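Local coordinates for protein 2,3-dihydroxybenzoate-AMP ligase (PDB 1MDB) that belongs to the AMP-binding enzymes of the ANL clan and binds adenosine monophosphate and 2,3-dihydroxy-benzoic acid, at residues D40-T45 / G250-L255; C218-S223 / L244-A249. All coordinates share one frame; numbering follows the deposited sequence.

Contact 1. Residues D40-T45 / G250-L255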
ATOM      1  N   ASP A  40     -14.109  -3.114  25.989  1.00 37.35           N
ATOM      2  CA  ASP A  40     -13.892  -4.550  26.055  1.00 35.55           C
ATOM      3  C   ASP A  40     -13.824  -5.259  24.709  1.00 33.53           C
ATOM      4  O   ASP A  40     -13.332  -6.378  24.629  1.00 30.13           O
ATOM      5  CB  ASP A  40     -14.960  -5.208  26.928  1.00 39.29           C
ATOM      6  CG  ASP A  40     -14.406  -5.685  28.254  1.00 43.26           C
ATOM      7  OD1 ASP A  40     -13.221  -5.404  28.538  1.00 43.29           O
ATOM      8  OD2 ASP A  40     -15.156  -6.335  29.010  1.00 45.40           O
ATOM      9  N   ARG A  41     -14.321  -4.630  23.650  1.00 33.44           N
ATOM     10  CA  ARG A  41     -14.244  -5.275  22.344  1.00 34.05           C
ATOM     11  C   ARG A  41     -12.791  -5.547  22.002  1.00 34.83           C
ATOM     12  O   ARG A  41     -11.909  -4.747  22.323  1.00 34.42           O
ATOM     13  CB  ARG A  41     -14.801  -4.391  21.236  1.00 36.40           C
ATOM     14  CG  ARG A  41     -16.283  -4.187  21.235  1.00 36.78           C
ATOM     15  CD  ARG A  41     -16.670  -3.512  19.927  1.00 35.09           C
ATOM     16  NE  ARG A  41     -18.000  -2.932  20.002  1.00 33.85           N
ATOM     17  CZ  ARG A  41     -18.559  -2.218  19.034  1.00 35.32           C
ATOM     18  NH1 ARG A  41     -17.901  -1.995  17.908  1.00 34.90           N
ATOM     19  NH2 ARG A  41     -19.776  -1.721  19.201  1.00 38.24           N
ATOM     20  N   ILE A  42     -12.550  -6.675  21.347  1.00 34.42           N
ATOM     21  CA  ILE A  42     -11.213  -7.039  20.920  1.00 34.66           C
ATOM     22  C   ILE A  42     -10.921  -6.223  19.655  1.00 36.25           C
ATOM     23  O   ILE A  42     -11.684  -6.263  18.686  1.00 37.32           O
ATOM     24  CB  ILE A  42     -11.143  -8.536  20.619  1.00 34.40           C
ATOM     25  CG1 ILE A  42     -11.546  -9.314  21.877  1.00 36.98           C
ATOM     26  CG2 ILE A  42      -9.742  -8.931  20.180  1.00 33.90           C
ATOM     27  CD1 ILE A  42     -10.692  -8.991  23.114  1.00 35.78           C
ATOM     28  N   ALA A  43      -9.835  -5.456  19.686  1.00 35.81           N
ATOM     29  CA  ALA A  43      -9.453  -4.617  18.549  1.00 33.18           C
ATOM     30  C   ALA A  43      -8.397  -5.295  17.701  1.00 32.36           C
ATOM     31  O   ALA A  43      -8.399  -5.180  16.472  1.00 32.10           O
ATOM     32  CB  ALA A  43      -8.920  -3.271  19.043  1.00 31.86           C
ATOM     33  N   ILE A  44      -7.500  -6.012  18.366  1.00 30.39           N
ATOM     34  CA  ILE A  44      -6.408  -6.683  17.687  1.00 31.12           C
ATOM     35  C   ILE A  44      -6.201  -8.112  18.155  1.00 30.14           C
ATOM     36  O   ILE A  44      -6.215  -8.393  19.353  1.00 31.53           O
ATOM     37  CB  ILE A  44      -5.098  -5.924  17.926  1.00 31.63           C
ATOM     38  CG1 ILE A  44      -5.252  -4.474  17.471  1.00 32.63           C
ATOM     39  CG2 ILE A  44      -3.953  -6.632  17.232  1.00 30.42           C
ATOM     40  CD1 ILE A  44      -4.191  -3.558  18.039  1.00 37.47           C
ATOM     41  N   THR A  45      -5.993  -9.008  17.200  1.00 29.11           N
ATOM     42  CA  THR A  45      -5.743 -10.406  17.495  1.00 30.39           C
ATOM     43  C   THR A  45      -4.442 -10.819  16.830  1.00 32.30           C
ATOM     44  O   THR A  45      -4.211 -10.513  15.659  1.00 32.18           O
ATOM     45  CB  THR A  45      -6.871 -11.296  16.972  1.00 30.30           C
ATOM     46  OG1 THR A  45      -8.059 -11.035  17.722  1.00 27.57           O
ATOM     47  CG2 THR A  45      -6.492 -12.762  17.094  1.00 31.07           C
ATOM     48  N   GLY A 250     -14.763   0.185  14.632  1.00 34.64           N
ATOM     49  CA  GLY A 250     -14.992  -0.649  15.796  1.00 33.21           C
ATOM     50  C   GLY A 250     -14.917  -2.135  15.522  1.00 33.71           C
ATOM     51  O   GLY A 250     -15.404  -2.939  16.314  1.00 34.87           O
ATOM     52  N   GLY A 251     -14.310  -2.511  14.402  1.00 32.78           N
ATOM     53  CA  GLY A 251     -14.185  -3.920  14.073  1.00 28.98           C
ATOM     54  C   GLY A 251     -13.002  -4.566  14.759  1.00 29.14           C
ATOM     55  O   GLY A 251     -12.487  -4.046  15.751  1.00 31.05           O
ATOM     56  N   ARG A 252     -12.553  -5.700  14.230  1.00 28.07           N
ATOM     57  CA  ARG A 252     -11.435  -6.423  14.820  1.00 28.04           C
ATOM     58  C   ARG A 252     -10.408  -6.812  13.772  1.00 28.19           C
ATOM     59  O   ARG A 252     -10.757  -7.318  12.715  1.00 28.87           O
ATOM     60  CB  ARG A 252     -11.943  -7.677  15.541  1.00 29.35           C
ATOM     61  CG  ARG A 252     -10.853  -8.606  16.042  1.00 30.49           C
ATOM     62  CD  ARG A 252     -11.424  -9.642  17.013  1.00 33.94           C
ATOM     63  NE  ARG A 252     -12.274 -10.640  16.363  1.00 33.66           N
ATOM     64  CZ  ARG A 252     -11.841 -11.837  15.980  1.00 35.06           C
ATOM     65  NH1 ARG A 252     -10.580 -12.171  16.188  1.00 34.94           N
ATOM     66  NH2 ARG A 252     -12.659 -12.699  15.391  1.00 34.69           N
ATOM     67  N   VAL A 253      -9.136  -6.588  14.090  1.00 26.19           N
ATOM     68  CA  VAL A 253      -8.038  -6.889  13.189  1.00 25.77           C
ATOM     69  C   VAL A 253      -7.309  -8.171  13.590  1.00 27.19           C
ATOM     70  O   VAL A 253      -6.988  -8.369  14.767  1.00 29.17           O
ATOM     71  CB  VAL A 253      -6.990  -5.728  13.189  1.00 26.02           C
ATOM     72  CG1 VAL A 253      -5.751  -6.143  12.425  1.00 23.89           C
ATOM     73  CG2 VAL A 253      -7.593  -4.462  12.590  1.00 22.99           C
ATOM     74  N   VAL A 254      -7.037  -9.031  12.617  1.00 25.00           N
ATOM     75  CA  VAL A 254      -6.297 -10.258  12.880  1.00 24.35           C
ATOM     76  C   VAL A 254      -4.963 -10.118  12.172  1.00 25.35           C
ATOM     77  O   VAL A 254      -4.920  -9.811  10.980  1.00 23.91           O
ATOM     78  CB  VAL A 254      -6.999 -11.502  12.313  1.00 22.17           C
ATOM     79  CG1 VAL A 254      -6.187 -12.730  12.643  1.00 21.84           C
ATOM     80  CG2 VAL A 254      -8.413 -11.605  12.852  1.00 22.27           C
ATOM     81  N   LEU A 255      -3.874 -10.372  12.885  1.00 25.77           N
ATOM     82  CA  LEU A 255      -2.553 -10.232  12.288  1.00 27.15           C
ATOM     83  C   LEU A 255      -1.952 -11.538  11.793  1.00 28.96           C
ATOM     84  O   LEU A 255      -1.738 -12.469  12.565  1.00 29.52           O
ATOM     85  CB  LEU A 255      -1.606  -9.574  13.294  1.00 26.55           C
ATOM     86  CG  LEU A 255      -2.139  -8.256  13.871  1.00 23.72           C
ATOM     87  CD1 LEU A 255      -1.236  -7.771  14.996  1.00 22.06           C
ATOM     88  CD2 LEU A 255      -2.231  -7.221  12.765  1.00 23.47           C
TER
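Thr45 and Arg252, the two residues with most surface buried here, meet at the hydroxyl: NH1 of Arg252 donates to Thr45 OG1 at 3.2 Å. OG1 lies almost in the guanidinium plane, at its edge. Arg252 leaves the strand with CG anti to its backbone N (chi1 172°) and stays extended at chi2 (167°), which brings CD between two neighbours of the other strand, 3.7 Å from Ile42 CG2 and equally close to Thr45 OG1; the bend at chi3 (70°) then turns NE aside. The Ile42 and Arg252 side chains run side by side. Both polar ends have stronger partners beyond the two strands: Arg252 NH1 forms a salt bridge with Glu271 OE1, and Thr45 OG1 is hydrogen-bonded to His50 ND1. NH1 is thus held by a carboxylate and a hydroxyl at once, which probably limits rotation of the group.

Beneath these side chains the backbones run parallel, with Ile44 opposite Val253 and Thr45 opposite Val254. Val253 gives its N to Ala43 O at 2.9 Å and takes Thr45 N on its O at 2.7 Å; Leu255 N then closes on Thr45 O at 2.8 Å. On the face carrying Ile44 and Val253, Ile44 CG2 packs on Leu255 CD1 at 3.7 Å. Where the strands begin, the extended chain of Arg41 carries NH1 to Gly250 O (3.1 Å), a carbonyl in the Schellman turn that ends helix 242-248. Ala43 and Ile44 both hydrogen-bond through the backbone to Trp51 of strand 49-52, which makes a classic beta bulge on the far edge of strand 42-46. Strand 252-255 pairs on its other side with strand 225-228, so the contact is a parallel strand pair within the large mixed sheet of the AMP-binding domain.

Contact 2. Residues C218-S223 / L244-A249; sequences CWLDHS and LGVLYA
With CG anti to its carbonyl carbon (chi1 -62°) and CD1 anti to CA (chi2 -168°), Leu220 sends CD1 to the flank of helix 242-248, while in Val246 the anti placement of CG1 to the backbone N (chi1 178°) leaves CG2 to meet it. This is loop-on-helix packing: residues 218-223, which lead from helix 204-218 into the first strand of a beta-alpha-beta crossover (strand 225-228, helix 242-248, strand 252-255), lie on the C-terminal end of the crossover's helix. The Leu220 and Val246 side chains cross at about a right angle, CD1 to CG2 3.8 Å. The same leucine CD1 also lies 3.9 Å from Gly245 C. Beyond the last helical turn, Ala249 points its methyl at the loop and wedges against Leu220, its CB 3.8 Å from the leucine CB and 3.7 Å from Leu220 O. No hydrogen bond crosses between the segments. The loop is shaped from within, for Asp221 N is bonded to Thr224 OG1, and the Asp221 carboxylate makes an Asx turn: Ser223 N donates to OD1 at 2.6 Å, approaching from above the carboxylate plane.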
ATOM      1  N   CYS A 218     -16.577   0.527   2.022  1.00 33.40           N
ATOM      2  CA  CYS A 218     -16.305  -0.896   2.207  1.00 32.31           C
ATOM      3  C   CYS A 218     -17.237  -1.614   3.200  1.00 32.79           C
ATOM      4  O   CYS A 218     -17.057  -2.794   3.491  1.00 31.95           O
ATOM      5  CB  CYS A 218     -14.835  -1.086   2.616  1.00 34.14           C
ATOM      6  SG  CYS A 218     -13.641  -0.526   1.344  1.00 30.87           S
ATOM      7  N   TRP A 219     -18.227  -0.891   3.713  1.00 32.27           N
ATOM      8  CA  TRP A 219     -19.206  -1.446   4.642  1.00 33.24           C
ATOM      9  C   TRP A 219     -18.622  -2.062   5.919  1.00 32.49           C
ATOM     10  O   TRP A 219     -19.094  -3.104   6.372  1.00 32.85           O
ATOM     11  CB  TRP A 219     -20.074  -2.499   3.925  1.00 31.69           C
ATOM     12  CG  TRP A 219     -20.812  -1.983   2.715  1.00 33.05           C
ATOM     13  CD1 TRP A 219     -20.877  -0.690   2.283  1.00 33.49           C
ATOM     14  CD2 TRP A 219     -21.563  -2.759   1.768  1.00 33.94           C
ATOM     15  NE1 TRP A 219     -21.617  -0.611   1.125  1.00 32.93           N
ATOM     16  CE2 TRP A 219     -22.050  -1.867   0.788  1.00 34.78           C
ATOM     17  CE3 TRP A 219     -21.873  -4.123   1.655  1.00 35.79           C
ATOM     18  CZ2 TRP A 219     -22.825  -2.295  -0.298  1.00 34.63           C
ATOM     19  CZ3 TRP A 219     -22.646  -4.549   0.576  1.00 35.61           C
ATOM     20  CH2 TRP A 219     -23.112  -3.634  -0.386  1.00 36.13           C
ATOM     21  N   LEU A 220     -17.612  -1.431   6.507  1.00 31.00           N
ATOM     22  CA  LEU A 220     -17.027  -1.975   7.729  1.00 32.69           C
ATOM     23  C   LEU A 220     -17.869  -1.625   8.956  1.00 33.92           C
ATOM     24  O   LEU A 220     -18.429  -0.529   9.046  1.00 33.86           O
ATOM     25  CB  LEU A 220     -15.607  -1.438   7.955  1.00 30.43           C
ATOM     26  CG  LEU A 220     -14.501  -1.724   6.938  1.00 30.74           C
ATOM     27  CD1 LEU A 220     -13.156  -1.346   7.564  1.00 25.58           C
ATOM     28  CD2 LEU A 220     -14.511  -3.196   6.540  1.00 27.00           C
ATOM     29  N   ASP A 221     -17.956  -2.557   9.900  1.00 34.27           N
ATOM     30  CA  ASP A 221     -18.696  -2.308  11.129  1.00 35.25           C
ATOM     31  C   ASP A 221     -18.198  -3.192  12.256  1.00 35.88           C
ATOM     32  O   ASP A 221     -17.170  -3.856  12.130  1.00 35.54           O
ATOM     33  CB  ASP A 221     -20.199  -2.522  10.930  1.00 36.06           C
ATOM     34  CG  ASP A 221     -20.539  -3.921  10.471  1.00 37.39           C
ATOM     35  OD1 ASP A 221     -19.806  -4.870  10.818  1.00 38.28           O
ATOM     36  OD2 ASP A 221     -21.566  -4.072   9.773  1.00 39.86           O
ATOM     37  N   HIS A 222     -18.937  -3.206  13.359  1.00 36.19           N
ATOM     38  CA  HIS A 222     -18.549  -4.011  14.508  1.00 34.56           C
ATOM     39  C   HIS A 222     -18.325  -5.477  14.149  1.00 33.52           C
ATOM     40  O   HIS A 222     -17.567  -6.173  14.819  1.00 33.23           O
ATOM     41  CB  HIS A 222     -19.609  -3.910  15.616  1.00 34.45           C
ATOM     42  CG  HIS A 222     -20.933  -4.501  15.250  1.00 31.93           C
ATOM     43  ND1 HIS A 222     -21.733  -3.977  14.258  1.00 31.30           N
ATOM     44  CD2 HIS A 222     -21.606  -5.562  15.756  1.00 32.25           C
ATOM     45  CE1 HIS A 222     -22.844  -4.687  14.169  1.00 30.79           C
ATOM     46  NE2 HIS A 222     -22.792  -5.654  15.068  1.00 33.93           N
ATOM     47  N   SER A 223     -18.970  -5.948  13.088  1.00 33.93           N
ATOM     48  CA  SER A 223     -18.818  -7.351  12.699  1.00 34.84           C
ATOM     49  C   SER A 223     -17.655  -7.628  11.772  1.00 33.13           C
ATOM     50  O   SER A 223     -17.421  -8.769  11.383  1.00 31.49           O
ATOM     51  CB  SER A 223     -20.106  -7.876  12.062  1.00 35.94           C
ATOM     52  OG  SER A 223     -20.862  -8.597  13.018  1.00 38.79           O
ATOM     53  N   LEU A 244      -6.345   0.479  10.253  1.00 27.28           N
ATOM     54  CA  LEU A 244      -6.825   1.709  10.867  1.00 28.26           C
ATOM     55  C   LEU A 244      -8.289   1.970  10.523  1.00 29.92           C
ATOM     56  O   LEU A 244      -9.034   2.525  11.332  1.00 30.73           O
ATOM     57  CB  LEU A 244      -5.954   2.901  10.441  1.00 26.46           C
ATOM     58  CG  LEU A 244      -4.476   2.786  10.856  1.00 24.97           C
ATOM     59  CD1 LEU A 244      -3.794   4.118  10.608  1.00 24.96           C
ATOM     60  CD2 LEU A 244      -4.353   2.399  12.351  1.00 24.43           C
ATOM     61  N   GLY A 245      -8.702   1.591   9.317  1.00 31.42           N
ATOM     62  CA  GLY A 245     -10.096   1.784   8.951  1.00 31.09           C
ATOM     63  C   GLY A 245     -10.959   0.879   9.821  1.00 29.06           C
ATOM     64  O   GLY A 245     -12.028   1.275  10.285  1.00 28.91           O
ATOM     65  N   VAL A 246     -10.474  -0.337  10.054  1.00 28.12           N
ATOM     66  CA  VAL A 246     -11.185  -1.317  10.872  1.00 29.09           C
ATOM     67  C   VAL A 246     -11.332  -0.851  12.327  1.00 30.18           C
ATOM     68  O   VAL A 246     -12.340  -1.137  12.972  1.00 31.06           O
ATOM     69  CB  VAL A 246     -10.470  -2.703  10.816  1.00 28.65           C
ATOM     70  CG1 VAL A 246     -11.184  -3.722  11.708  1.00 27.25           C
ATOM     71  CG2 VAL A 246     -10.455  -3.212   9.378  1.00 28.67           C
ATOM     72  N   LEU A 247     -10.345  -0.122  12.839  1.00 30.20           N
ATOM     73  CA  LEU A 247     -10.417   0.363  14.213  1.00 30.88           C
ATOM     74  C   LEU A 247     -11.366   1.552  14.233  1.00 31.80           C
ATOM     75  O   LEU A 247     -12.031   1.809  15.227  1.00 30.54           O
ATOM     76  CB  LEU A 247      -9.041   0.815  14.724  1.00 31.25           C
ATOM     77  CG  LEU A 247      -7.851  -0.148  14.746  1.00 32.75           C
ATOM     78  CD1 LEU A 247      -6.670   0.568  15.382  1.00 34.36           C
ATOM     79  CD2 LEU A 247      -8.175  -1.411  15.517  1.00 32.83           C
ATOM     80  N   TYR A 248     -11.421   2.278  13.120  1.00 32.46           N
ATOM     81  CA  TYR A 248     -12.301   3.433  13.017  1.00 32.47           C
ATOM     82  C   TYR A 248     -13.746   2.974  13.167  1.00 33.77           C
ATOM     83  O   TYR A 248     -14.555   3.633  13.821  1.00 34.72           O
ATOM     84  CB  TYR A 248     -12.133   4.118  11.655  1.00 32.34           C
ATOM     85  CG  TYR A 248     -13.001   5.355  11.471  1.00 32.81           C
ATOM     86  CD1 TYR A 248     -12.481   6.636  11.674  1.00 33.76           C
ATOM     87  CD2 TYR A 248     -14.347   5.238  11.114  1.00 33.75           C
ATOM     88  CE1 TYR A 248     -13.279   7.769  11.526  1.00 32.39           C
ATOM     89  CE2 TYR A 248     -15.155   6.363  10.960  1.00 33.62           C
ATOM     90  CZ  TYR A 248     -14.615   7.625  11.165  1.00 35.90           C
ATOM     91  OH  TYR A 248     -15.405   8.739  10.979  1.00 34.87           O
ATOM     92  N   ALA A 249     -14.056   1.839  12.551  1.00 33.69           N
ATOM     93  CA  ALA A 249     -15.408   1.287  12.561  1.00 36.13           C
ATOM     94  C   ALA A 249     -15.731   0.389  13.746  1.00 34.89           C
ATOM     95  O   ALA A 249     -16.840  -0.127  13.836  1.00 36.23           O
ATOM     96  CB  ALA A 249     -15.663   0.523  11.258  1.00 35.75           C
TER

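Both segments of contact 2 fall between the two strands of contact 1 in sequence, and the centres of the contacts lie 10 Å apart. Helix 242-248 of contact 2 is followed, after a short turn, by strand 252-255 of contact 1; the probable hydrogen bond from Gly251 N to Val246 O spans the turn between them. Val246 also reaches contact 1 with its side chain, CG1 touching Val253 CG2. Contact 1 is largely buried and held by backbone and arginine hydrogen bonds within the sheet, whereas contact 2 is partly buried, smaller and joined by apolar groups, its loop running out to exposed residues. Arg41 NH1 packs on His222 CB where the two contacts meet.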